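Local atomic coordinates of putative PII-like nitrogen regulatory protein (Shewanella baltica, PDB entry 3CE8), a protein that is of unknown function but probably forms a PII-like trimer and may take part in nitrogen regulation. Residues Leu25-Gln31 with Pro105-Met111; Thr41-Phe47 with Ala92-Leu97; Leu53-Phe59 with Tyr75-Phe81. One frame throughout, in Å; residues are numbered along the deposited sequence.

Contact 1 of 3, residues Leu25-Gln31 with Pro105-Met111; sequences LLVLIAQ and PCRYWIM
Val27 lies over one face of the Trp109 indole, and this pair carries the side of the sheet that also holds Leu25, Ile29 and Met111. Val27 CB stands 3.8 Å from the centroid of the five-membered ring of Trp109, a CH-pi contact, while Val27 CG1 lies on the same face toward the rim of the indole, 3.5 Å from Trp109 CZ2. The indole can lie there because Trp109 CG sits between its own backbone N and carbonyl carbon (chi1 60°), which swings the ring back across the neighbouring strand. Farther along, Ile29 CG1 meets Trp109 CH2 at 3.7 Å, so two branched residues of one strand share a single ring. Trp109 NE1 is buried with no polar partner in the model.

Leu26 and Leu28 point to the other face. With CG opposite the backbone N (chi1 172°), Leu26 brings CD1 to 3.6 Å from Tyr108 CD2, crossing that ring obliquely; Leu28 CD1 comes as near as 3.4 Å to Cys106 CB. The phenol leads away, and Tyr108 OH bonds to Gln115 of the second subunit. Helix 90-100 covers Leu26 through Leu93, Leu94 and Leu97.

Paired bonds join Leu25 with Met111 and Val27 with Trp109; the straightest, Val27 N to Trp109 O, is 2.7 Å long. At Ile29 the ladder loosens: Ile29 N bonds to Arg107 O, but the return bond and that from Gln31 NE2 to Pro105 O are weak. These antiparallel neighbours belong to a ferredoxin-like, PII-type sheet, 23-31 inside it and 106-112 outermost within the chain, where a second-subunit strand carries it on.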
loop_
_atom_site.group_PDB
_atom_site.type_symbol
_atom_site.label_atom_id
_atom_site.label_comp_id
_atom_site.label_asym_id
_atom_site.label_seq_id
_atom_site.Cartn_x
_atom_site.Cartn_y
_atom_site.Cartn_z
ATOM N N LEU A 25 10.420 -1.412 0.718
ATOM C CA LEU A 25 9.438 -0.757 1.572
ATOM C C LEU A 25 9.083 -1.560 2.818
ATOM O O LEU A 25 8.641 -2.673 2.714
ATOM C CB LEU A 25 8.159 -0.505 0.742
ATOM C CG LEU A 25 7.077 0.377 1.348
ATOM C CD1 LEU A 25 7.622 1.802 1.427
ATOM C CD2 LEU A 25 5.737 0.284 0.557
ATOM N N LEU A 26 9.310 -1.004 3.990
ATOM C CA LEU A 26 8.854 -1.655 5.220
ATOM C C LEU A 26 7.488 -1.141 5.556
ATOM O O LEU A 26 7.263 0.063 5.593
ATOM C CB LEU A 26 9.773 -1.365 6.413
ATOM C CG LEU A 26 9.297 -1.847 7.786
ATOM C CD1 LEU A 26 9.262 -3.368 7.905
ATOM C CD2 LEU A 26 10.268 -1.267 8.773
ATOM N N VAL A 27 6.564 -2.073 5.709
ATOM C CA VAL A 27 5.191 -1.750 6.139
ATOM C C VAL A 27 5.025 -2.371 7.503
ATOM O O VAL A 27 5.301 -3.558 7.730
ATOM C CB VAL A 27 4.088 -2.284 5.217
ATOM C CG1 VAL A 27 2.723 -1.934 5.820
ATOM C CG2 VAL A 27 4.260 -1.709 3.808
ATOM N N LEU A 28 4.585 -1.518 8.409
ATOM C CA LEU A 28 4.484 -1.832 9.849
ATOM C C LEU A 28 3.133 -1.411 10.400
ATOM O O LEU A 28 2.731 -0.264 10.239
ATOM C CB LEU A 28 5.628 -1.083 10.557
ATOM C CG LEU A 28 5.702 -1.079 12.076
ATOM C CD1 LEU A 28 6.012 -2.465 12.645
ATOM C CD2 LEU A 28 6.766 -0.075 12.469
ATOM N N ILE A 29 2.419 -2.368 10.989
ATOM C CA ILE A 29 1.089 -2.124 11.572
ATOM C C ILE A 29 1.269 -2.036 13.075
ATOM O O ILE A 29 1.345 -3.045 13.769
ATOM C CB ILE A 29 0.062 -3.219 11.190
ATOM C CG1 ILE A 29 0.038 -3.401 9.670
ATOM C CG2 ILE A 29 -1.316 -2.881 11.690
ATOM C CD1 ILE A 29 -0.066 -2.098 8.928
ATOM N N ALA A 30 1.325 -0.789 13.534
ATOM C CA ALA A 30 1.615 -0.401 14.909
ATOM C C ALA A 30 0.400 0.039 15.670
ATOM O O ALA A 30 -0.536 0.658 15.155
ATOM C CB ALA A 30 2.648 0.727 14.916
ATOM N N GLN A 31 0.452 -0.244 16.951
ATOM C CA GLN A 31 -0.652 0.120 17.835
ATOM C C GLN A 31 -0.540 1.607 18.067
ATOM O O GLN A 31 0.538 2.162 18.030
ATOM C CB GLN A 31 -0.595 -0.687 19.123
ATOM C CG GLN A 31 -0.121 -2.129 18.864
ATOM C CD GLN A 31 -0.444 -3.060 19.993
ATOM O OE1 GLN A 31 -1.575 -3.067 20.490
ATOM N NE2 GLN A 31 0.532 -3.885 20.389
ATOM N N PRO A 105 3.691 -5.876 20.321
ATOM C CA PRO A 105 4.009 -6.464 19.040
ATOM C C PRO A 105 3.345 -5.806 17.871
ATOM O O PRO A 105 2.200 -5.380 17.938
ATOM C CB PRO A 105 3.563 -7.907 19.187
ATOM C CG PRO A 105 3.670 -8.174 20.704
ATOM C CD PRO A 105 3.323 -6.877 21.345
ATOM N N CYS A 106 4.138 -5.710 16.817
ATOM C CA CYS A 106 3.737 -5.102 15.552
ATOM C C CYS A 106 3.974 -5.953 14.338
ATOM O O CYS A 106 5.075 -6.406 14.080
ATOM C CB CYS A 106 4.446 -3.767 15.355
ATOM S SG CYS A 106 3.833 -2.626 16.633
ATOM N N ARG A 107 2.912 -6.163 13.586
ATOM C CA ARG A 107 3.039 -6.889 12.338
ATOM C C ARG A 107 3.796 -6.063 11.344
ATOM O O ARG A 107 3.729 -4.841 11.346
ATOM C CB ARG A 107 1.702 -7.297 11.745
ATOM C CG ARG A 107 1.335 -8.704 12.132
ATOM C CD ARG A 107 0.278 -9.274 11.185
ATOM N NE ARG A 107 0.522 -10.688 10.917
ATOM C CZ ARG A 107 1.341 -11.104 9.951
ATOM N NH1 ARG A 107 1.985 -10.204 9.188
ATOM N NH2 ARG A 107 1.525 -12.413 9.764
ATOM N N TYR A 108 4.569 -6.746 10.521
ATOM C CA TYR A 108 5.263 -6.041 9.456
ATOM C C TYR A 108 5.502 -6.912 8.260
ATOM O O TYR A 108 5.399 -8.134 8.309
ATOM C CB TYR A 108 6.616 -5.504 9.920
ATOM C CG TYR A 108 7.686 -6.576 9.974
ATOM C CD1 TYR A 108 7.769 -7.439 11.033
ATOM C CD2 TYR A 108 8.597 -6.727 8.951
ATOM C CE1 TYR A 108 8.745 -8.445 11.090
ATOM C CE2 TYR A 108 9.573 -7.724 8.990
ATOM C CZ TYR A 108 9.644 -8.580 10.059
ATOM O OH TYR A 108 10.605 -9.577 10.113
ATOM N N TRP A 109 5.766 -6.222 7.172
ATOM C CA TRP A 109 6.176 -6.857 5.931
ATOM C C TRP A 109 7.023 -5.922 5.097
ATOM O O TRP A 109 7.029 -4.738 5.305
ATOM C CB TRP A 109 5.028 -7.505 5.150
ATOM C CG TRP A 109 3.969 -6.611 4.751
ATOM C CD1 TRP A 109 3.853 -5.940 3.571
ATOM C CD2 TRP A 109 2.806 -6.290 5.520
ATOM N NE1 TRP A 109 2.677 -5.181 3.567
ATOM C CE2 TRP A 109 2.029 -5.371 4.754
ATOM C CE3 TRP A 109 2.351 -6.671 6.794
ATOM C CZ2 TRP A 109 0.836 -4.837 5.214
ATOM C CZ3 TRP A 109 1.146 -6.133 7.256
ATOM C CH2 TRP A 109 0.406 -5.225 6.459
ATOM N N ILE A 110 7.847 -6.526 4.249
ATOM C CA ILE A 110 8.821 -5.806 3.414
ATOM C C ILE A 110 8.553 -6.182 1.995
ATOM O O ILE A 110 8.391 -7.355 1.656
ATOM C CB ILE A 110 10.311 -6.159 3.777
ATOM C CG1 ILE A 110 10.590 -5.886 5.281
ATOM C CG2 ILE A 110 11.245 -5.369 2.889
ATOM C CD1 ILE A 110 11.999 -6.122 5.710
HETATM N N MSE A 111 8.441 -5.160 1.167
HETATM C CA MSE A 111 8.090 -5.359 -0.238
HETATM C C MSE A 111 9.128 -4.773 -1.127
HETATM O O MSE A 111 9.764 -3.787 -0.785
HETATM C CB MSE A 111 6.776 -4.669 -0.548
HETATM C CG MSE A 111 5.766 -4.942 0.529
HETATM SE SE MSE A 111 4.022 -4.255 0.164
HETATM C CE MSE A 111 3.597 -5.441 -1.264
#

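Contact 2 of 3, residues Thr41-Phe47 with Ala92-Leu97; sequences TLIELEF and ALLTAL. With EDO (1,2-ethanediol), chain D.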
loop_
_atom_site.group_PDB
_atom_site.type_symbol
_atom_site.label_atom_id
_atom_site.label_comp_id
_atom_site.label_asym_id
_atom_site.label_seq_id
_atom_site.Cartn_x
_atom_site.Cartn_y
_atom_site.Cartn_z
ATOM N N THR A 41 11.895 7.122 16.625
ATOM C CA THR A 41 12.984 6.222 16.260
ATOM C C THR A 41 13.397 6.484 14.838
ATOM O O THR A 41 14.582 6.579 14.521
ATOM C CB THR A 41 12.558 4.767 16.355
ATOM O OG1 THR A 41 12.439 4.409 17.732
ATOM C CG2 THR A 41 13.575 3.855 15.681
ATOM N N LEU A 42 12.382 6.664 14.002
ATOM C CA LEU A 42 12.571 6.771 12.567
ATOM C C LEU A 42 13.268 8.049 12.220
ATOM O O LEU A 42 14.166 8.065 11.376
ATOM C CB LEU A 42 11.229 6.695 11.821
ATOM C CG LEU A 42 10.489 5.366 11.942
ATOM C CD1 LEU A 42 9.075 5.450 11.439
ATOM C CD2 LEU A 42 11.291 4.279 11.201
ATOM N N ILE A 43 12.866 9.123 12.894
ATOM C CA ILE A 43 13.397 10.470 12.567
ATOM C C ILE A 43 14.872 10.528 12.889
ATOM O O ILE A 43 15.593 11.403 12.396
ATOM C CB ILE A 43 12.676 11.690 13.277
ATOM C CG1 ILE A 43 12.778 11.569 14.792
ATOM C CG2 ILE A 43 11.221 11.851 12.832
ATOM C CD1 ILE A 43 12.329 12.801 15.512
ATOM N N GLU A 44 15.325 9.550 13.655
ATOM C CA GLU A 44 16.698 9.574 14.158
ATOM C C GLU A 44 17.638 8.724 13.299
ATOM O O GLU A 44 18.859 8.781 13.393
ATOM C CB GLU A 44 16.682 9.113 15.609
ATOM C CG GLU A 44 17.661 9.840 16.425
ATOM C CD GLU A 44 17.396 11.359 16.380
ATOM O OE1 GLU A 44 16.285 11.788 16.787
ATOM O OE2 GLU A 44 18.298 12.124 15.942
ATOM N N LEU A 45 17.023 7.936 12.443
ATOM C CA LEU A 45 17.738 7.039 11.535
ATOM C C LEU A 45 18.151 7.812 10.265
ATOM O O LEU A 45 17.304 8.224 9.447
ATOM C CB LEU A 45 16.892 5.797 11.223
ATOM C CG LEU A 45 16.647 4.834 12.404
ATOM C CD1 LEU A 45 15.629 3.724 12.084
ATOM C CD2 LEU A 45 17.972 4.226 12.903
ATOM N N GLU A 46 19.469 8.012 10.142
ATOM C CA GLU A 46 20.118 8.777 9.026
ATOM C C GLU A 46 19.974 8.229 7.625
ATOM O O GLU A 46 20.133 8.934 6.644
ATOM C CB GLU A 46 21.632 8.985 9.248
ATOM C CG GLU A 46 21.959 10.252 9.988
ATOM C CD GLU A 46 23.452 10.388 10.249
ATOM O OE1 GLU A 46 24.137 9.340 10.406
ATOM O OE2 GLU A 46 23.939 11.541 10.331
ATOM N N PHE A 47 19.699 6.959 7.535
ATOM C CA PHE A 47 19.639 6.306 6.236
ATOM C C PHE A 47 18.244 6.411 5.674
ATOM O O PHE A 47 17.998 5.961 4.576
ATOM C CB PHE A 47 20.135 4.848 6.305
ATOM C CG PHE A 47 19.435 3.997 7.347
ATOM C CD1 PHE A 47 18.179 3.463 7.102
ATOM C CD2 PHE A 47 20.052 3.731 8.568
ATOM C CE1 PHE A 47 17.548 2.697 8.057
ATOM C CE2 PHE A 47 19.428 2.957 9.529
ATOM C CZ PHE A 47 18.174 2.443 9.281
ATOM N N ALA A 92 19.354 -2.937 10.645
ATOM C CA ALA A 92 19.462 -1.720 11.462
ATOM C C ALA A 92 18.070 -1.168 11.752
ATOM O O ALA A 92 17.766 -0.794 12.894
ATOM C CB ALA A 92 20.325 -0.658 10.768
ATOM N N LEU A 93 17.221 -1.206 10.728
ATOM C CA LEU A 93 15.868 -0.621 10.810
ATOM C C LEU A 93 14.945 -1.463 11.671
ATOM O O LEU A 93 14.244 -0.950 12.536
ATOM C CB LEU A 93 15.251 -0.440 9.419
ATOM C CG LEU A 93 13.796 0.075 9.309
ATOM C CD1 LEU A 93 13.572 1.416 9.981
ATOM C CD2 LEU A 93 13.378 0.137 7.855
ATOM N N LEU A 94 15.016 -2.769 11.486
ATOM C CA LEU A 94 14.102 -3.661 12.183
ATOM C C LEU A 94 14.491 -3.846 13.650
ATOM O O LEU A 94 13.621 -3.947 14.535
ATOM C CB LEU A 94 13.989 -5.014 11.477
ATOM C CG LEU A 94 13.333 -5.095 10.082
ATOM C CD1 LEU A 94 13.415 -6.539 9.556
ATOM C CD2 LEU A 94 11.914 -4.641 10.110
ATOM N N THR A 95 15.791 -3.898 13.913
ATOM C CA THR A 95 16.287 -4.049 15.292
ATOM C C THR A 95 15.968 -2.772 16.093
ATOM O O THR A 95 15.660 -2.827 17.273
ATOM C CB THR A 95 17.802 -4.347 15.356
ATOM O OG1 THR A 95 18.501 -3.365 14.599
ATOM C CG2 THR A 95 18.119 -5.693 14.789
ATOM N N ALA A 96 16.016 -1.632 15.414
ATOM C CA ALA A 96 15.735 -0.314 16.048
ATOM C C ALA A 96 14.269 -0.240 16.426
ATOM O O ALA A 96 13.884 0.227 17.505
ATOM C CB ALA A 96 16.088 0.829 15.115
ATOM N N LEU A 97 13.434 -0.708 15.506
ATOM C CA LEU A 97 11.967 -0.708 15.734
ATOM C C LEU A 97 11.583 -1.791 16.743
ATOM O O LEU A 97 10.710 -1.602 17.576
ATOM C CB LEU A 97 11.214 -0.888 14.438
ATOM C CG LEU A 97 11.337 0.301 13.478
ATOM C CD1 LEU A 97 10.859 -0.156 12.128
ATOM C CD2 LEU A 97 10.588 1.552 13.965
HETATM C C1 EDO D . 17.452 5.396 16.268
HETATM O O1 EDO D . 16.388 6.046 16.972
HETATM C C2 EDO D . 18.650 6.285 15.918
HETATM O O2 EDO D . 19.809 5.465 15.802
#
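The Phe47 ring is the flat group here: Leu45 CB of its own segment lies 4.0 Å above one face, offset toward the rim, while Ala92 and Leu93 come to the ring obliquely from the helix. Phe47 CE2 meets Ala92 CB at 3.9 Å, and Phe47 CZ rests against the start of Leu93, 4.1 Å from Leu93 CB. A chi1 of 54° sets Phe47 CG between the backbone N and carbonyl carbon, and the ring tip reaches the helix.

Leu93 is the residue most covered. Its CG lies opposite the backbone N (chi1 176°), and from there CD1 touches two leucines of the other segment: Leu45 CD1 at 3.7 Å, the side chains crossing at about a right angle, and Leu42 CD2 at 3.9 Å. Leu45 CD1 also packs on Ala96 CB, and Leu42 CD2 on Leu97 CD2. Thr41 turns its methyl inward, CG2 lying 4.0 Å from Ala96 CB, while Thr41 OG1 bonds back to Asp37 O within its own helix. Cutting Leu45 back to an alanine would probably leave Leu93 CD1 and Ala96 CB without the methyl that packs on them and open a gap between turn and helix.

A 1,2-ethanediol, probably from the crystallisation liquor, donates a hydrogen bond from O1 to Thr41 O, 3.1 Å away, and packs C1 on Leu45 CD2. On the sheet side, Leu42 and Leu93 both rest on Ile83. Methyls and one ring make up the meeting surface, so helix 35-42 and the following turn are held against helix 90-100 by shape and hydrophobic burial rather than by directed polar bonds.

Contact 3 of 3, residues Leu53-Phe59 with Tyr75-Phe81; sequences LGNICGF and YREFCKF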
loop_
_atom_site.group_PDB
_atom_site.type_symbol
_atom_site.label_atom_id
_atom_site.label_comp_id
_atom_site.label_asym_id
_atom_site.label_seq_id
_atom_site.Cartn_x
_atom_site.Cartn_y
_atom_site.Cartn_z
ATOM N N LEU A 53 2.724 7.694 7.175
ATOM C CA LEU A 53 1.856 6.976 8.109
ATOM C C LEU A 53 0.395 7.313 7.945
ATOM O O LEU A 53 0.013 8.434 7.702
ATOM C CB LEU A 53 2.288 7.216 9.548
ATOM C CG LEU A 53 2.023 8.535 10.211
ATOM C CD1 LEU A 53 0.613 8.481 10.726
ATOM C CD2 LEU A 53 2.984 8.708 11.360
ATOM N N GLY A 54 -0.409 6.278 8.024
ATOM C CA GLY A 54 -1.839 6.434 7.915
ATOM C C GLY A 54 -2.610 5.522 8.837
ATOM O O GLY A 54 -2.106 4.518 9.314
ATOM N N ASN A 55 -3.845 5.892 9.079
ATOM C CA ASN A 55 -4.756 5.090 9.893
ATOM C C ASN A 55 -5.388 3.963 9.091
ATOM O O ASN A 55 -5.849 4.164 7.979
ATOM C CB ASN A 55 -5.863 5.968 10.498
ATOM C CG ASN A 55 -5.372 6.789 11.692
ATOM O OD1 ASN A 55 -4.398 6.421 12.393
ATOM N ND2 ASN A 55 -6.064 7.894 11.950
ATOM N N ILE A 56 -5.354 2.765 9.653
ATOM C CA ILE A 56 -6.058 1.604 9.067
ATOM C C ILE A 56 -6.778 0.797 10.157
ATOM O O ILE A 56 -6.471 0.867 11.341
ATOM C CB ILE A 56 -5.170 0.654 8.153
ATOM C CG1 ILE A 56 -3.971 0.090 8.920
ATOM C CG2 ILE A 56 -4.764 1.335 6.800
ATOM C CD1 ILE A 56 -4.366 -0.948 9.919
ATOM N N CYS A 57 -7.785 0.068 9.715
ATOM C CA CYS A 57 -8.522 -0.843 10.563
ATOM C C CYS A 57 -7.959 -2.271 10.396
ATOM O O CYS A 57 -7.794 -2.767 9.278
ATOM C CB CYS A 57 -9.970 -0.782 10.170
ATOM S SG CYS A 57 -10.930 -1.495 11.365
ATOM N N GLY A 58 -7.621 -2.918 11.503
ATOM C CA GLY A 58 -6.973 -4.235 11.451
ATOM C C GLY A 58 -7.638 -5.351 12.208
ATOM O O GLY A 58 -8.038 -5.213 13.360
ATOM N N PHE A 59 -7.768 -6.474 11.521
ATOM C CA PHE A 59 -8.313 -7.688 12.118
ATOM C C PHE A 59 -7.203 -8.682 12.403
ATOM O O PHE A 59 -6.058 -8.578 11.904
ATOM C CB PHE A 59 -9.361 -8.337 11.232
ATOM C CG PHE A 59 -10.585 -7.492 11.024
ATOM C CD1 PHE A 59 -10.530 -6.323 10.289
ATOM C CD2 PHE A 59 -11.793 -7.880 11.537
ATOM C CE1 PHE A 59 -11.655 -5.561 10.103
ATOM C CE2 PHE A 59 -12.920 -7.114 11.349
ATOM C CZ PHE A 59 -12.845 -5.958 10.629
ATOM N N TYR A 75 -10.982 -7.272 16.295
ATOM C CA TYR A 75 -10.491 -6.172 15.455
ATOM C C TYR A 75 -10.341 -4.821 16.153
ATOM O O TYR A 75 -10.830 -4.591 17.264
ATOM C CB TYR A 75 -11.441 -5.978 14.283
ATOM C CG TYR A 75 -12.606 -5.107 14.655
ATOM C CD1 TYR A 75 -12.423 -3.744 14.824
ATOM C CD2 TYR A 75 -13.880 -5.650 14.856
ATOM C CE1 TYR A 75 -13.485 -2.938 15.168
ATOM C CE2 TYR A 75 -14.944 -4.865 15.201
ATOM C CZ TYR A 75 -14.753 -3.511 15.358
ATOM O OH TYR A 75 -15.851 -2.748 15.711
ATOM N N ARG A 76 -9.724 -3.910 15.424
ATOM C CA ARG A 76 -9.372 -2.591 15.954
ATOM C C ARG A 76 -8.634 -1.665 14.984
ATOM O O ARG A 76 -8.377 -2.000 13.837
ATOM C CB ARG A 76 -8.539 -2.774 17.236
ATOM C CG ARG A 76 -7.398 -1.746 17.488
ATOM C CD ARG A 76 -6.886 -1.665 18.980
ATOM N NE ARG A 76 -6.162 -2.849 19.476
ATOM C CZ ARG A 76 -6.273 -4.090 18.992
ATOM N NH1 ARG A 76 -7.127 -4.379 18.014
ATOM N NH2 ARG A 76 -5.549 -5.070 19.521
ATOM N N GLU A 77 -8.260 -0.505 15.501
ATOM C CA GLU A 77 -7.614 0.566 14.725
ATOM C C GLU A 77 -6.129 0.738 15.017
ATOM O O GLU A 77 -5.688 0.838 16.161
ATOM C CB GLU A 77 -8.330 1.904 14.974
ATOM C CG GLU A 77 -7.878 3.061 14.074
ATOM C CD GLU A 77 -8.603 3.074 12.714
ATOM O OE1 GLU A 77 -9.721 2.510 12.631
ATOM O OE2 GLU A 77 -8.077 3.663 11.738
ATOM N N PHE A 78 -5.369 0.787 13.935
ATOM C CA PHE A 78 -3.911 0.928 13.999
ATOM C C PHE A 78 -3.368 2.024 13.127
ATOM O O PHE A 78 -4.017 2.634 12.289
ATOM C CB PHE A 78 -3.180 -0.355 13.551
ATOM C CG PHE A 78 -3.631 -1.604 14.247
ATOM C CD1 PHE A 78 -4.747 -2.293 13.805
ATOM C CD2 PHE A 78 -2.921 -2.113 15.307
ATOM C CE1 PHE A 78 -5.167 -3.445 14.422
ATOM C CE2 PHE A 78 -3.339 -3.272 15.938
ATOM C CZ PHE A 78 -4.459 -3.933 15.491
ATOM N N CYS A 79 -2.089 2.171 13.311
ATOM C CA CYS A 79 -1.325 3.130 12.583
ATOM C C CYS A 79 -0.433 2.360 11.629
ATOM O O CYS A 79 0.304 1.477 12.026
ATOM C CB CYS A 79 -0.521 3.982 13.566
ATOM S SG CYS A 79 0.454 5.294 12.783
ATOM N N LYS A 80 -0.539 2.692 10.356
ATOM C CA LYS A 80 0.236 2.043 9.320
ATOM C C LYS A 80 1.296 2.979 8.777
ATOM O O LYS A 80 1.031 4.026 8.143
ATOM C CB LYS A 80 -0.675 1.541 8.197
ATOM C CG LYS A 80 -0.002 0.834 7.011
ATOM C CD LYS A 80 -1.019 0.722 5.857
ATOM C CE LYS A 80 -0.518 0.100 4.580
ATOM N NZ LYS A 80 -1.537 0.211 3.477
ATOM N N PHE A 81 2.508 2.525 9.051
ATOM C CA PHE A 81 3.736 3.179 8.647
ATOM C C PHE A 81 4.275 2.513 7.410
ATOM O O PHE A 81 4.233 1.295 7.270
ATOM C CB PHE A 81 4.830 3.034 9.723
ATOM C CG PHE A 81 4.625 3.899 10.970
ATOM C CD1 PHE A 81 3.889 3.435 12.047
ATOM C CD2 PHE A 81 5.220 5.152 11.071
ATOM C CE1 PHE A 81 3.733 4.216 13.169
ATOM C CE2 PHE A 81 5.046 5.936 12.188
ATOM C CZ PHE A 81 4.315 5.473 13.236
#
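Strands 53-59 and 75-81 run antiparallel, their axes 4.5 Å apart at closest approach and their directions 143° from each other, a marked twist. Gly54 with Lys80, Ile56 with Phe78 and Gly58 with Arg76 are the hydrogen-bonded pairs; Phe78 N to Ile56 O (2.8 Å, 171°) is nearly straight. Gly58 has no side chain, and the Phe78 ring fills that place: Phe78 CE1 comes 3.6 Å from Gly58 CA, where a CB would collide with it, and the Gly58 backbone meets the ring at its edge. Arg76 CG lies over one face of the same ring.

Beside them Ile56 puts CG1 3.7 Å from Lys80 CB, the two side chains crossing at about a right angle. Lys80 then runs on fully extended to a phosphate, probably from the crystallisation liquor.

Strand 50-60 is the outer strand of the chain's PII-like sheet, with 74-86 next to it, and other subunits carry the sheet on: Cys57 to Phe59 pair with a strand of the second subunit, Leu53 with one of the third.

On the other face, Tyr75 CB sits 3.5 Å from the centroid of the Phe59 ring, the two side chains lying alongside and pointing the same way. Phe59 also stacks on Phe51 of the second subunit. At the far end Leu53 lays CB over one face of Phe81 and brings CD2 to 3.6 Å from Phe81 CE2, while Leu53 CD1 touches Cys79 SG.

Contacts 1 and 3 are neighbouring parts of one antiparallel sheet: strand 23-31 lies beside strand 74-86, and Leu28 O and Ala30 O probably bond to Phe81 N and Cys79 N. Contact 1 is buried near the centre of the chain, contact 3 only partly so, with exposed Asn55, Tyr75 and Arg76 among its residues. Contact 2, partly buried, belongs to the layer of helices packed on the sheet: Leu93 and Leu97 pack on Leu26 of contact 1, and Leu42 touches Phe81 of contact 3. Backbone ladders hold the two sheet contacts, whereas apolar side chains alone join the segments of contact 2. In the chain, contact 3 nests inside contact 2, and contact 2 inside contact 1.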